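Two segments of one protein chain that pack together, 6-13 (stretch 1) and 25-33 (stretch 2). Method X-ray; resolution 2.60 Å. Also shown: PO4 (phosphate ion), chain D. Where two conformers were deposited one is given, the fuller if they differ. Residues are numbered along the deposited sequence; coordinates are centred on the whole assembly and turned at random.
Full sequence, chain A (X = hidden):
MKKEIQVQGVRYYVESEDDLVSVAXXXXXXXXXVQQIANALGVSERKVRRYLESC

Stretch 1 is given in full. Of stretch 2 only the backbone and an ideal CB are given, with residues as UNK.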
# COMPACT_ATOMS: atom_id res chain seq x y z
N GLN A 6 -3.32 2.90 -8.46
CA GLN A 6 -2.90 4.19 -9.02
C GLN A 6 -2.84 5.27 -7.95
O GLN A 6 -3.86 5.64 -7.36
CB GLN A 6 -3.81 4.63 -10.18
CG GLN A 6 -3.77 6.14 -10.46
CD GLN A 6 -3.73 6.49 -11.93
OE1 GLN A 6 -4.74 6.41 -12.64
NE2 GLN A 6 -2.55 6.90 -12.40
N VAL A 7 -1.62 5.77 -7.71
CA VAL A 7 -1.36 6.92 -6.85
C VAL A 7 -0.58 7.96 -7.64
O VAL A 7 0.56 7.71 -8.02
CB VAL A 7 -0.54 6.52 -5.60
CG1 VAL A 7 -0.03 7.77 -4.86
CG2 VAL A 7 -1.37 5.65 -4.68
N GLN A 8 -1.20 9.12 -7.88
CA GLN A 8 -0.57 10.20 -8.65
C GLN A 8 -0.07 9.64 -9.99
O GLN A 8 -0.86 9.02 -10.70
CB GLN A 8 0.55 10.89 -7.85
CG GLN A 8 0.04 11.70 -6.64
CD GLN A 8 -0.51 13.09 -7.01
OE1 GLN A 8 -1.07 13.30 -8.09
NE2 GLN A 8 -0.37 14.04 -6.09
N GLY A 9 1.21 9.82 -10.32
CA GLY A 9 1.75 9.36 -11.60
C GLY A 9 2.25 7.92 -11.65
O GLY A 9 2.67 7.44 -12.70
N VAL A 10 2.19 7.23 -10.51
CA VAL A 10 2.74 5.88 -10.38
C VAL A 10 1.62 4.87 -10.32
O VAL A 10 0.60 5.11 -9.67
CB VAL A 10 3.58 5.74 -9.10
CG1 VAL A 10 4.40 4.46 -9.14
CG2 VAL A 10 4.49 6.94 -8.91
N ARG A 11 1.80 3.74 -10.99
CA ARG A 11 0.89 2.60 -10.88
C ARG A 11 1.64 1.36 -10.45
O ARG A 11 2.59 0.94 -11.10
CB ARG A 11 0.22 2.33 -12.19
CG ARG A 11 -0.48 3.54 -12.70
CD ARG A 11 -1.17 3.25 -13.98
NE ARG A 11 -1.01 4.35 -14.91
CZ ARG A 11 -1.42 4.32 -16.17
NH1 ARG A 11 -2.02 3.23 -16.65
NH2 ARG A 11 -1.23 5.38 -16.94
N TYR A 12 1.19 0.77 -9.34
CA TYR A 12 1.84 -0.41 -8.79
C TYR A 12 1.05 -1.66 -9.16
O TYR A 12 -0.15 -1.72 -8.90
CB TYR A 12 1.95 -0.28 -7.26
CG TYR A 12 2.59 1.01 -6.80
CD1 TYR A 12 1.83 2.17 -6.62
CD2 TYR A 12 3.95 1.08 -6.53
CE1 TYR A 12 2.42 3.37 -6.19
CE2 TYR A 12 4.55 2.25 -6.09
CZ TYR A 12 3.79 3.40 -5.93
OH TYR A 12 4.40 4.56 -5.51
N TYR A 13 1.71 -2.63 -9.77
CA TYR A 13 1.09 -3.90 -10.15
C TYR A 13 1.22 -4.87 -8.97
O TYR A 13 2.33 -5.28 -8.62
CB TYR A 13 1.74 -4.50 -11.40
CG TYR A 13 1.52 -3.73 -12.70
CD1 TYR A 13 2.07 -2.46 -12.90
CD2 TYR A 13 0.79 -4.30 -13.75
CE1 TYR A 13 1.87 -1.77 -14.10
CE2 TYR A 13 0.59 -3.61 -14.95
CZ TYR A 13 1.13 -2.35 -15.11
OH TYR A 13 0.94 -1.67 -16.30
N UNK A 25 5.11 0.41 1.93
CA UNK A 25 6.41 1.02 2.27
C UNK A 25 6.71 2.25 1.42
O UNK A 25 7.19 3.25 1.95
CB UNK A 25 7.53 -0.00 2.10
N UNK A 26 6.45 2.17 0.12
CA UNK A 26 6.69 3.31 -0.78
C UNK A 26 5.79 4.49 -0.45
O UNK A 26 6.23 5.63 -0.46
CB UNK A 26 6.47 2.89 -2.24
N UNK A 27 4.53 4.21 -0.18
CA UNK A 27 3.58 5.30 0.03
C UNK A 27 3.88 6.02 1.35
O UNK A 27 3.76 7.24 1.44
CB UNK A 27 2.15 4.77 0.02
N UNK A 28 4.30 5.26 2.35
CA UNK A 28 4.68 5.85 3.64
C UNK A 28 5.85 6.80 3.45
O UNK A 28 5.82 7.93 3.93
CB UNK A 28 5.04 4.76 4.66
N UNK A 29 6.88 6.34 2.75
CA UNK A 29 8.05 7.17 2.45
C UNK A 29 7.66 8.44 1.68
O UNK A 29 8.29 9.47 1.84
CB UNK A 29 9.07 6.36 1.64
N UNK A 30 6.61 8.36 0.86
CA UNK A 30 6.08 9.50 0.10
C UNK A 30 5.17 10.37 0.98
O UNK A 30 4.60 11.35 0.50
CB UNK A 30 5.31 9.01 -1.13
N UNK A 31 5.00 9.99 2.24
CA UNK A 31 4.29 10.83 3.20
C UNK A 31 2.80 10.66 3.27
O UNK A 31 2.09 11.55 3.73
CB UNK A 31 4.58 12.30 2.89
N UNK A 32 2.30 9.51 2.82
CA UNK A 32 0.88 9.22 2.90
C UNK A 32 0.58 8.72 4.31
O UNK A 32 1.41 8.07 4.93
CB UNK A 32 0.46 8.20 1.84
N UNK A 33 -0.60 9.04 4.84
CA UNK A 33 -0.99 8.60 6.16
C UNK A 33 -1.42 7.14 6.11
O UNK A 33 -1.63 6.59 5.03
CB UNK A 33 -2.11 9.48 6.71
P PO4 D . -4.25 5.16 -18.33
O1 PO4 D . -5.52 4.37 -18.22
O2 PO4 D . -3.22 4.24 -18.95
O3 PO4 D . -4.40 6.39 -19.20
O4 PO4 D . -3.86 5.60 -16.94

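Stretch 1 is a β-hairpin whose strands, 6-7 and 10-13, are joined by a type II' turn from Val7 to Val10. It offers stretch 2 the methyls of Val7, the ring and hydroxyl of Tyr12 and, at the turn, the aliphatic part of Gln8. Stretch 2 runs past it as the end of a helix followed by a short loop.

Position 25 is helical, and its ideal CB has nothing of stretch 1 within 5.5 Å, so the hairpin sets no preference. The residue is His25, whose NE2 is hydrogen-bonded elsewhere in the structure.

At position 26 CA-to-CB points toward stretch 1, and the ideal CB lies 4.2 Å from Tyr12 OH. A phenolic hydroxyl so near invites a polar side chain able to accept a hydrogen bond, such as Glu, Gln or Asp. The deposited residue is Glu26. Tyr12 OH donates to Glu26 OE2 at 3.0 Å, and the carboxylate oxygen sits at the edge of the ring, near its plane, where the hydroxyl can reach it.

Position 27 directs CA-to-CB sideways, with its CA 8.6 Å from the CA of Val7. The gap is too wide for a small residue to fill, and what borders it is Val7 and the Tyr12 ring; a mid-sized or long apolar chain such as Leu, Ile or Met would suit. Leu27 has chi1 m and chi2 t, and its end comes nearer than its CB direction suggests: Leu27 CD2 is 3.8 Å from Val7 CG2 and 4.2 Å from Tyr12 CE1, so one methyl touches both residues.

Positions 28 and 29 are out of reach of the hairpin, and many helix-compatible residues would serve. They are Ala28 and Lys29.

At position 30 CA-to-CB again points toward stretch 1, but the ideal CB has no neighbour there within 5.5 Å. A long, flexible chain, Met, Gln or Lys for instance, could bridge the distance. Met30, deposited in two conformers, brings SD to 4.0 Å from Tyr12 OH in the one given.

Position 31 has phi/psi of 87/22, and a CB would be jammed against the preceding carbonyl O. The backbone alone therefore calls for glycine. Gly31 closes the helix in a Schellman motif, with Gly31 N bonded to Ala28 O at 2.8 Å and the N of position 32 to Leu27 O at 3.0 Å.

Position 32 points toward Val7 and Gln8 from a distance, which favours a large side chain: Tyr, Phe, Trp or perhaps Met. Tyr32, with chi1 m, extends its ring to the turn. Tyr32 CZ packs 3.6 Å from Val7 CG1, and Tyr32 OH lies 3.2 Å from Val7 CG1 and 3.5 Å from Gln8 CG, contacts with carbon that make no hydrogen bond.

Position 33 is beyond the hairpin and precedes another helix, where Ser, Thr, Asp or Asn would suit the N-cap. Thr33 caps a backbone N just past the stretch.

Stretch 2 (25-33) HELAKMGYT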
# COMPACT_ATOMS: atom_id res chain seq x y z
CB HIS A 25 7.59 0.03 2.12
CG HIS A 25 7.64 -1.03 3.18
ND1 HIS A 25 8.42 -2.16 3.05
CD2 HIS A 25 7.02 -1.13 4.38
CE1 HIS A 25 8.28 -2.91 4.13
NE2 HIS A 25 7.43 -2.31 4.95
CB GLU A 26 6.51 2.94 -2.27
CG GLU A 26 7.80 2.48 -2.97
CD GLU A 26 7.92 2.94 -4.43
OE1 GLU A 26 8.70 2.30 -5.16
OE2 GLU A 26 7.27 3.94 -4.85
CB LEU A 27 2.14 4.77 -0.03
CG LEU A 27 1.73 4.21 -1.40
CD1 LEU A 27 0.35 3.53 -1.30
CD2 LEU A 27 1.72 5.29 -2.49
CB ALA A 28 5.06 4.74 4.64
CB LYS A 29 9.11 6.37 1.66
CG LYS A 29 9.89 5.32 2.48
CD LYS A 29 10.96 4.65 1.62
CE LYS A 29 11.87 3.71 2.41
NZ LYS A 29 11.30 2.33 2.54
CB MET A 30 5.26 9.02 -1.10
CG MET A 30 6.06 8.39 -2.23
SD MET A 30 5.00 8.00 -3.64
CE MET A 30 4.49 9.64 -4.14
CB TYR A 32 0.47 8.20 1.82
CG TYR A 32 0.40 8.81 0.44
CD1 TYR A 32 1.50 8.79 -0.40
CD2 TYR A 32 -0.74 9.44 -0.01
CE1 TYR A 32 1.47 9.37 -1.66
CE2 TYR A 32 -0.79 10.03 -1.27
CZ TYR A 32 0.31 9.99 -2.10
OH TYR A 32 0.28 10.56 -3.35
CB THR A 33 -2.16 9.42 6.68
OG1 THR A 33 -3.29 9.24 5.82
CG2 THR A 33 -1.77 10.91 6.73
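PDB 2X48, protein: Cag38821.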